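Long-range contacts in redox-sensing transcriptional repressor Rex (Thermoanaerobacter ethanolicus, PDB 3WGH), which probably adjusts transcription to the cellular NADH/NAD(+) balance, binding DNA as a homodimeric repressor and the dinucleotide in a Rossmann-type domain: residues T87-A92 against I151-K156; G114-N119 against E136-F141. All coordinates share one frame; numbering follows the deposited sequence.

Contact 1: T87-A92 against I151-K156; sequences TIIIGA and ILCIPK. With NAI (1,4-dihydronicotinamide adenine dinucleotide), chain I.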
loop_
_atom_site.group_PDB
_atom_site.type_symbol
_atom_site.label_atom_id
_atom_site.label_comp_id
_atom_site.label_asym_id
_atom_site.label_seq_id
_atom_site.Cartn_x
_atom_site.Cartn_y
_atom_site.Cartn_z
ATOM N N THR B 87 9.698 -6.074 -15.902
ATOM C CA THR B 87 8.543 -6.612 -15.160
ATOM C C THR B 87 7.506 -7.313 -16.009
ATOM O O THR B 87 7.346 -7.014 -17.220
ATOM C CB THR B 87 7.835 -5.505 -14.299
ATOM O OG1 THR B 87 7.020 -4.674 -15.136
ATOM C CG2 THR B 87 8.877 -4.607 -13.659
ATOM N N ILE B 88 6.778 -8.257 -15.380
ATOM C CA ILE B 88 5.541 -8.746 -16.005
ATOM C C ILE B 88 4.421 -8.760 -14.955
ATOM O O ILE B 88 4.703 -8.814 -13.756
ATOM C CB ILE B 88 5.687 -10.192 -16.575
ATOM C CG1 ILE B 88 5.949 -11.153 -15.426
ATOM C CG2 ILE B 88 6.711 -10.258 -17.723
ATOM C CD1 ILE B 88 6.389 -12.581 -15.816
ATOM N N ILE B 89 3.179 -8.762 -15.426
ATOM C CA ILE B 89 1.992 -8.800 -14.547
ATOM C C ILE B 89 1.307 -10.082 -14.864
ATOM O O ILE B 89 1.134 -10.421 -16.062
ATOM C CB ILE B 89 1.071 -7.598 -14.807
ATOM C CG1 ILE B 89 1.758 -6.342 -14.257
ATOM C CG2 ILE B 89 -0.357 -7.755 -14.112
ATOM C CD1 ILE B 89 1.042 -5.054 -14.644
ATOM N N ILE B 90 1.023 -10.854 -13.823
ATOM C CA ILE B 90 0.205 -12.072 -13.948
ATOM C C ILE B 90 -1.149 -11.735 -13.423
ATOM O O ILE B 90 -1.300 -11.365 -12.237
ATOM C CB ILE B 90 0.770 -13.240 -13.052
ATOM C CG1 ILE B 90 2.284 -13.309 -13.215
ATOM C CG2 ILE B 90 0.113 -14.600 -13.394
ATOM C CD1 ILE B 90 2.658 -13.508 -14.601
ATOM N N GLY B 91 -2.158 -11.902 -14.281
ATOM C CA GLY B 91 -3.521 -11.488 -13.969
ATOM C C GLY B 91 -3.878 -10.151 -14.613
ATOM O O GLY B 91 -3.497 -9.071 -14.139
ATOM N N ALA B 92 -4.641 -10.218 -15.685
ATOM C CA ALA B 92 -5.062 -9.038 -16.381
ATOM C C ALA B 92 -6.475 -8.692 -15.995
ATOM O O ALA B 92 -7.230 -8.238 -16.846
ATOM C CB ALA B 92 -4.987 -9.284 -17.896
ATOM N N ILE B 151 4.700 -9.348 -10.997
ATOM C CA ILE B 151 3.661 -8.722 -10.224
ATOM C C ILE B 151 2.436 -9.646 -10.263
ATOM O O ILE B 151 1.934 -9.988 -11.329
ATOM C CB ILE B 151 3.304 -7.381 -10.840
ATOM C CG1 ILE B 151 4.618 -6.545 -10.902
ATOM C CG2 ILE B 151 2.092 -6.828 -10.033
ATOM C CD1 ILE B 151 4.508 -5.095 -11.515
ATOM N N LEU B 152 2.013 -10.102 -9.100
ATOM C CA LEU B 152 1.010 -11.174 -9.011
ATOM C C LEU B 152 -0.368 -10.598 -8.612
ATOM O O LEU B 152 -0.550 -10.110 -7.488
ATOM C CB LEU B 152 1.500 -12.161 -7.949
ATOM C CG LEU B 152 1.725 -13.647 -8.257
ATOM C CD1 LEU B 152 1.294 -14.447 -7.003
ATOM C CD2 LEU B 152 0.938 -14.177 -9.494
ATOM N N CYS B 153 -1.321 -10.619 -9.534
ATOM C CA CYS B 153 -2.664 -10.007 -9.274
ATOM C C CYS B 153 -3.747 -10.984 -9.676
ATOM O O CYS B 153 -4.599 -10.655 -10.478
ATOM C CB CYS B 153 -2.870 -8.704 -10.080
ATOM S SG CYS B 153 -1.513 -7.490 -10.042
ATOM N N ILE B 154 -3.603 -12.219 -9.231
ATOM C CA ILE B 154 -4.554 -13.300 -9.555
ATOM C C ILE B 154 -5.327 -13.649 -8.291
ATOM O O ILE B 154 -4.916 -13.289 -7.212
ATOM C CB ILE B 154 -3.827 -14.563 -10.104
ATOM C CG1 ILE B 154 -2.709 -15.049 -9.173
ATOM C CG2 ILE B 154 -3.233 -14.329 -11.508
ATOM C CD1 ILE B 154 -2.246 -16.505 -9.491
ATOM N N PRO B 155 -6.460 -14.358 -8.409
ATOM C CA PRO B 155 -7.154 -14.781 -7.194
ATOM C C PRO B 155 -6.274 -15.726 -6.390
ATOM O O PRO B 155 -5.285 -16.299 -6.928
ATOM C CB PRO B 155 -8.403 -15.545 -7.723
ATOM C CG PRO B 155 -8.476 -15.283 -9.203
ATOM C CD PRO B 155 -7.069 -14.889 -9.639
ATOM N N LYS B 156 -6.610 -15.923 -5.121
ATOM C CA LYS B 156 -5.708 -16.678 -4.266
ATOM C C LYS B 156 -5.641 -18.204 -4.441
ATOM O O LYS B 156 -4.640 -18.809 -4.044
ATOM C CB LYS B 156 -5.835 -16.286 -2.798
ATOM C CG LYS B 156 -7.133 -16.682 -2.129
ATOM C CD LYS B 156 -7.260 -15.894 -0.815
ATOM C CE LYS B 156 -8.583 -16.158 -0.108
ATOM N NZ LYS B 156 -8.989 -17.583 -0.220
HETATM P PA NAI I . -10.073 -10.091 -10.977
HETATM O O1A NAI I . -10.934 -11.313 -10.898
HETATM O O2A NAI I . -10.533 -8.818 -11.614
HETATM O O5B NAI I . -8.768 -10.507 -11.802
HETATM C C5B NAI I . -8.090 -11.751 -11.652
HETATM C C4B NAI I . -7.552 -12.123 -13.036
HETATM O O4B NAI I . -6.674 -13.201 -12.862
HETATM C C3B NAI I . -8.667 -12.637 -13.978
HETATM O O3B NAI I . -8.457 -12.084 -15.277
HETATM C C2B NAI I . -8.395 -14.129 -14.090
HETATM O O2B NAI I . -8.669 -14.678 -15.378
HETATM C C1B NAI I . -6.884 -14.132 -13.933
HETATM N N9A NAI I . -6.328 -15.421 -13.478
HETATM C C8A NAI I . -6.945 -16.347 -12.704
HETATM N N7A NAI I . -6.026 -17.329 -12.498
HETATM C C5A NAI I . -4.893 -17.030 -13.176
HETATM C C6A NAI I . -3.657 -17.637 -13.360
HETATM N N6A NAI I . -3.409 -18.824 -12.765
HETATM N N1A NAI I . -2.679 -17.039 -14.080
HETATM C C2A NAI I . -2.916 -15.888 -14.706
HETATM N N3A NAI I . -4.113 -15.318 -14.573
HETATM C C4A NAI I . -5.095 -15.838 -13.795
HETATM O O3 NAI I . -9.516 -9.851 -9.463
HETATM P PN NAI I . -8.871 -8.458 -8.974
HETATM O O1N NAI I . -10.001 -7.725 -8.344
HETATM O O2N NAI I . -8.066 -7.973 -10.169
HETATM O O5D NAI I . -7.838 -8.902 -7.802
HETATM C C5D NAI I . -6.618 -9.598 -8.083
HETATM C C4D NAI I . -6.035 -10.006 -6.736
HETATM O O4D NAI I . -5.631 -8.870 -5.939
HETATM C C3D NAI I . -7.049 -10.801 -5.917
HETATM O O3D NAI I . -6.292 -11.839 -5.292
HETATM C C2D NAI I . -7.491 -9.818 -4.856
HETATM O O2D NAI I . -7.995 -10.535 -3.709
HETATM C C1D NAI I . -6.198 -9.015 -4.632
HETATM N N1N NAI I . -6.358 -7.696 -3.998
HETATM C C2N NAI I . -5.509 -7.372 -2.973
HETATM C C3N NAI I . -5.576 -6.234 -2.280
HETATM C C7N NAI I . -4.535 -5.989 -1.249
HETATM O O7N NAI I . -4.643 -5.145 -0.355
HETATM N N7N NAI I . -3.395 -6.673 -1.410
HETATM C C4N NAI I . -6.653 -5.197 -2.610
HETATM C C5N NAI I . -7.547 -5.641 -3.754
HETATM C C6N NAI I . -7.359 -6.805 -4.390
#
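Ile88 and Ile90 bind Ile151 and Cys153 through their backbones, joining strands 85-90 and 149-152 as parallel neighbours in the middle of the Rossmann sheet. Ile151 N donates to Ile88 O and Ile90 N to Ile151 O, both nearly straight, and Cys153 N reaches Ile90 O at 2.8 Å with a slightly more bent N-H (158°).

Apolar contacts fill both faces. On one, Ile89 CG1 lies obliquely across Ile151 CB at 3.9 Å. On the other, Leu152 CD2 comes within 3.7 Å of Ile90 CB. With chi1 at -45°, Ile90 CG2 sits beside the carbonyl carbon and meets both Ile154 CG2 (3.9 Å) and the adenine, whose C2A is 3.5 Å away. Cut back to an alanine, Ile90 would lose CG2 and would probably leave Ile154 CG2 and adenine C2A without that methyl, opening a gap between sheet and cofactor, with Leu152 CD2 touching CB alone.

Beyond the strand ends both segments lead on to NADH. Gly91, first glycine of the GxGxxG pattern, has a backbone shape that suits a residue without CB, and a CB would also run into Cys153 O. The nicotinamide-ribose hydroxyl O3D donates to Ile154 O at 2.8 Å, while Ile154 CG2 packs 3.3 Å from adenine C4A.

Three short backbone bonds thus hold the two strand ends side by side, so that one apolar surface receives the adenine and a main-chain carbonyl the nicotinamide ribose.

Contact 2: G114-N119 against E136-F141; sequences GIFDIN and ETVEDF. With ZN (zinc ion), chain L; NAI (1,4-dihydronicotinamide adenine dinucleotide), chain I.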
loop_
_atom_site.group_PDB
_atom_site.type_symbol
_atom_site.label_atom_id
_atom_site.label_comp_id
_atom_site.label_asym_id
_atom_site.label_seq_id
_atom_site.Cartn_x
_atom_site.Cartn_y
_atom_site.Cartn_z
ATOM N N GLY B 114 5.358 -7.757 -20.384
ATOM C CA GLY B 114 4.244 -8.572 -20.831
ATOM C C GLY B 114 3.199 -8.727 -19.734
ATOM O O GLY B 114 3.478 -8.426 -18.550
ATOM N N ILE B 115 1.986 -9.121 -20.128
ATOM C CA ILE B 115 0.906 -9.312 -19.176
ATOM C C ILE B 115 0.196 -10.594 -19.538
ATOM O O ILE B 115 0.004 -10.862 -20.726
ATOM C CB ILE B 115 -0.051 -8.097 -19.119
ATOM C CG1 ILE B 115 -1.144 -8.334 -18.076
ATOM C CG2 ILE B 115 -0.737 -7.883 -20.456
ATOM C CD1 ILE B 115 -1.683 -7.027 -17.453
ATOM N N PHE B 116 -0.116 -11.416 -18.535
ATOM C CA PHE B 116 -0.472 -12.803 -18.724
ATOM C C PHE B 116 -1.770 -13.075 -18.034
ATOM O O PHE B 116 -2.046 -12.491 -16.992
ATOM C CB PHE B 116 0.647 -13.725 -18.218
ATOM C CG PHE B 116 1.939 -13.538 -18.988
ATOM C CD1 PHE B 116 2.199 -14.308 -20.155
ATOM C CD2 PHE B 116 2.813 -12.526 -18.639
ATOM C CE1 PHE B 116 3.390 -14.092 -20.909
ATOM C CE2 PHE B 116 4.004 -12.310 -19.357
ATOM C CZ PHE B 116 4.262 -13.060 -20.525
ATOM N N ASP B 117 -2.634 -13.863 -18.679
ATOM C CA ASP B 117 -3.923 -14.251 -18.072
ATOM C C ASP B 117 -4.303 -15.666 -18.515
ATOM O O ASP B 117 -3.699 -16.189 -19.468
ATOM C CB ASP B 117 -5.021 -13.246 -18.435
ATOM C CG ASP B 117 -6.164 -13.236 -17.399
ATOM O OD1 ASP B 117 -6.212 -12.326 -16.527
ATOM O OD2 ASP B 117 -6.986 -14.182 -17.402
ATOM N N ILE B 118 -5.182 -16.347 -17.774
ATOM C CA ILE B 118 -5.678 -17.658 -18.262
ATOM C C ILE B 118 -6.981 -17.514 -19.073
ATOM O O ILE B 118 -7.530 -18.504 -19.508
ATOM C CB ILE B 118 -6.066 -18.658 -17.142
ATOM C CG1 ILE B 118 -7.005 -18.000 -16.125
ATOM C CG2 ILE B 118 -4.900 -19.332 -16.542
ATOM C CD1 ILE B 118 -7.297 -18.902 -14.951
ATOM N N ASN B 119 -7.515 -16.305 -19.195
ATOM C CA ASN B 119 -8.839 -16.091 -19.790
ATOM C C ASN B 119 -8.773 -15.731 -21.261
ATOM O O ASN B 119 -8.514 -14.572 -21.603
ATOM C CB ASN B 119 -9.607 -14.979 -19.044
ATOM C CG ASN B 119 -11.036 -14.768 -19.599
ATOM O OD1 ASN B 119 -11.474 -15.473 -20.527
ATOM N ND2 ASN B 119 -11.763 -13.815 -19.021
ATOM N N GLU B 136 0.253 -19.657 -20.156
ATOM C CA GLU B 136 0.850 -20.950 -20.444
ATOM C C GLU B 136 2.299 -20.788 -20.856
ATOM O O GLU B 136 3.153 -21.633 -20.557
ATOM C CB GLU B 136 0.044 -21.665 -21.560
ATOM C CG GLU B 136 0.480 -23.111 -21.826
ATOM C CD GLU B 136 0.104 -24.040 -20.673
ATOM O OE1 GLU B 136 -0.553 -23.557 -19.705
ATOM O OE2 GLU B 136 0.481 -25.244 -20.725
ATOM N N THR B 137 2.564 -19.675 -21.529
ATOM C CA THR B 137 3.857 -19.360 -22.086
ATOM C C THR B 137 4.774 -18.522 -21.124
ATOM O O THR B 137 5.822 -18.087 -21.540
ATOM C CB THR B 137 3.715 -18.491 -23.353
ATOM O OG1 THR B 137 3.098 -17.241 -22.995
ATOM C CG2 THR B 137 2.895 -19.205 -24.502
ATOM N N VAL B 138 4.346 -18.240 -19.891
ATOM C CA VAL B 138 5.097 -17.316 -19.034
ATOM C C VAL B 138 6.544 -17.732 -18.700
ATOM O O VAL B 138 7.467 -16.897 -18.707
ATOM C CB VAL B 138 4.270 -16.995 -17.752
ATOM C CG1 VAL B 138 4.315 -18.158 -16.771
ATOM C CG2 VAL B 138 4.715 -15.673 -17.126
ATOM N N GLU B 139 6.764 -19.012 -18.429
ATOM C CA GLU B 139 8.100 -19.494 -18.038
ATOM C C GLU B 139 9.103 -19.296 -19.202
ATOM O O GLU B 139 10.211 -18.777 -19.019
ATOM C CB GLU B 139 8.074 -20.978 -17.661
ATOM C CG GLU B 139 7.354 -21.259 -16.371
ATOM C CD GLU B 139 7.192 -22.749 -16.106
ATOM O OE1 GLU B 139 8.206 -23.490 -16.090
ATOM O OE2 GLU B 139 6.040 -23.169 -15.873
ATOM N N ASP B 140 8.685 -19.697 -20.400
ATOM C CA ASP B 140 9.447 -19.353 -21.581
ATOM C C ASP B 140 9.730 -17.837 -21.710
ATOM O O ASP B 140 10.852 -17.453 -22.021
ATOM C CB ASP B 140 8.706 -19.866 -22.817
ATOM C CG ASP B 140 8.883 -21.366 -23.009
ATOM O OD1 ASP B 140 9.925 -21.912 -22.567
ATOM O OD2 ASP B 140 8.019 -22.004 -23.658
ATOM N N PHE B 141 8.696 -17.005 -21.528
ATOM C CA PHE B 141 8.802 -15.570 -21.692
ATOM C C PHE B 141 9.797 -14.972 -20.688
ATOM O O PHE B 141 10.574 -14.085 -21.030
ATOM C CB PHE B 141 7.409 -14.925 -21.495
ATOM C CG PHE B 141 7.346 -13.469 -21.884
ATOM C CD1 PHE B 141 6.952 -13.100 -23.168
ATOM C CD2 PHE B 141 7.726 -12.472 -20.977
ATOM C CE1 PHE B 141 6.956 -11.752 -23.558
ATOM C CE2 PHE B 141 7.691 -11.135 -21.327
ATOM C CZ PHE B 141 7.294 -10.762 -22.635
HETATM ZN ZN ZN L . 1.157 -25.963 -18.453
HETATM P PA NAI I . -10.073 -10.091 -10.977
HETATM O O1A NAI I . -10.934 -11.313 -10.898
HETATM O O2A NAI I . -10.533 -8.818 -11.614
HETATM O O5B NAI I . -8.768 -10.507 -11.802
HETATM C C5B NAI I . -8.090 -11.751 -11.652
HETATM C C4B NAI I . -7.552 -12.123 -13.036
HETATM O O4B NAI I . -6.674 -13.201 -12.862
HETATM C C3B NAI I . -8.667 -12.637 -13.978
HETATM O O3B NAI I . -8.457 -12.084 -15.277
HETATM C C2B NAI I . -8.395 -14.129 -14.090
HETATM O O2B NAI I . -8.669 -14.678 -15.378
HETATM C C1B NAI I . -6.884 -14.132 -13.933
HETATM N N9A NAI I . -6.328 -15.421 -13.478
HETATM C C8A NAI I . -6.945 -16.347 -12.704
HETATM N N7A NAI I . -6.026 -17.329 -12.498
HETATM C C5A NAI I . -4.893 -17.030 -13.176
HETATM C C6A NAI I . -3.657 -17.637 -13.360
HETATM N N6A NAI I . -3.409 -18.824 -12.765
HETATM N N1A NAI I . -2.679 -17.039 -14.080
HETATM C C2A NAI I . -2.916 -15.888 -14.706
HETATM N N3A NAI I . -4.113 -15.318 -14.573
HETATM C C4A NAI I . -5.095 -15.838 -13.795
HETATM O O3 NAI I . -9.516 -9.851 -9.463
HETATM P PN NAI I . -8.871 -8.458 -8.974
HETATM O O1N NAI I . -10.001 -7.725 -8.344
HETATM O O2N NAI I . -8.066 -7.973 -10.169
HETATM O O5D NAI I . -7.838 -8.902 -7.802
HETATM C C5D NAI I . -6.618 -9.598 -8.083
HETATM C C4D NAI I . -6.035 -10.006 -6.736
HETATM O O4D NAI I . -5.631 -8.870 -5.939
HETATM C C3D NAI I . -7.049 -10.801 -5.917
HETATM O O3D NAI I . -6.292 -11.839 -5.292
HETATM C C2D NAI I . -7.491 -9.818 -4.856
HETATM O O2D NAI I . -7.995 -10.535 -3.709
HETATM C C1D NAI I . -6.198 -9.015 -4.632
HETATM N N1N NAI I . -6.358 -7.696 -3.998
HETATM C C2N NAI I . -5.509 -7.372 -2.973
HETATM C C3N NAI I . -5.576 -6.234 -2.280
HETATM C C7N NAI I . -4.535 -5.989 -1.249
HETATM O O7N NAI I . -4.643 -5.145 -0.355
HETATM N N7N NAI I . -3.395 -6.673 -1.410
HETATM C C4N NAI I . -6.653 -5.197 -2.610
HETATM C C5N NAI I . -7.547 -5.641 -3.754
HETATM C C6N NAI I . -7.359 -6.805 -4.390
HETATM O O HOH W 1 3.398 -25.519 -19.096
#
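An aromatic strand-to-helix contact packs the end of strand 110-117 against the first turn of helix 138-144 on one side of the Rossmann sheet, with no hydrogen bond between the two segments. Phe116 carries it. Its ring turns an edge to the face of Phe141 in a T-shaped pair, centroids 5.0 Å apart and planes at 70°; the point of approach is Phe116 CZ, 3.4 Å from Phe141 CG and offset toward the rim of that ring. Val138 CG2 covers one face of Phe116 as a CH-pi contact, 3.9 Å from the ring centroid and 8° off the normal. The Val138 rotamer (chi1 76°) turns this methyl away from the backbone N and out over the ring. Thr137 OG1 lies at the ring edge, 3.8 Å from Phe116 CE1, while its hydrogen bond goes to Asp134 O. Gly114, lacking a side chain, lets Phe141 CZ approach its CA to 4.2 Å.

The next strand residue, Asp117, points away from the helix and serves NADH. Its OD1 accepts from adenosine ribose O3B at 2.6 Å and its OD2 from O2B at 2.7 Å. OD2 also takes Asn119 N on its anti lone pair, an Asx turn that helps hold the carboxylate. Ile118 packs on the adenine face opposite Ile154. At the exposed start of the other segment, Glu136 OE2 binds a zinc ion at 2.5 Å, with a water as another ligand.

Side chains alternating along the strand thus divide the work: Phe116 buries itself under the helix by ring contacts, and Asp117 offers both carboxylate oxygens to the ribose diol.

In the fold
Both contacts belong to one Rossmann sheet, where strands 85-90 and 110-117 are neighbours, and contact 2 is nested within the chain loop that contact 1 closes. Contact 1 is the more central and wholly buried, a strand-to-strand join made by backbone hydrogen bonds. Contact 2 lies farther out, a helix covering the sheet mainly through side chains, without a hydrogen bond, and its helical segment reaches the exposed zinc site. They meet directly: Gly91 N is 2.8 Å from Phe116 O and Ala92 N is 2.8 Å from Asp117 OD1, both probable hydrogen bonds. In contact 1 NADH meets apolar groups and a carbonyl; in contact 2 a carboxylate binds the ribose and Ile118 packs on the adenine.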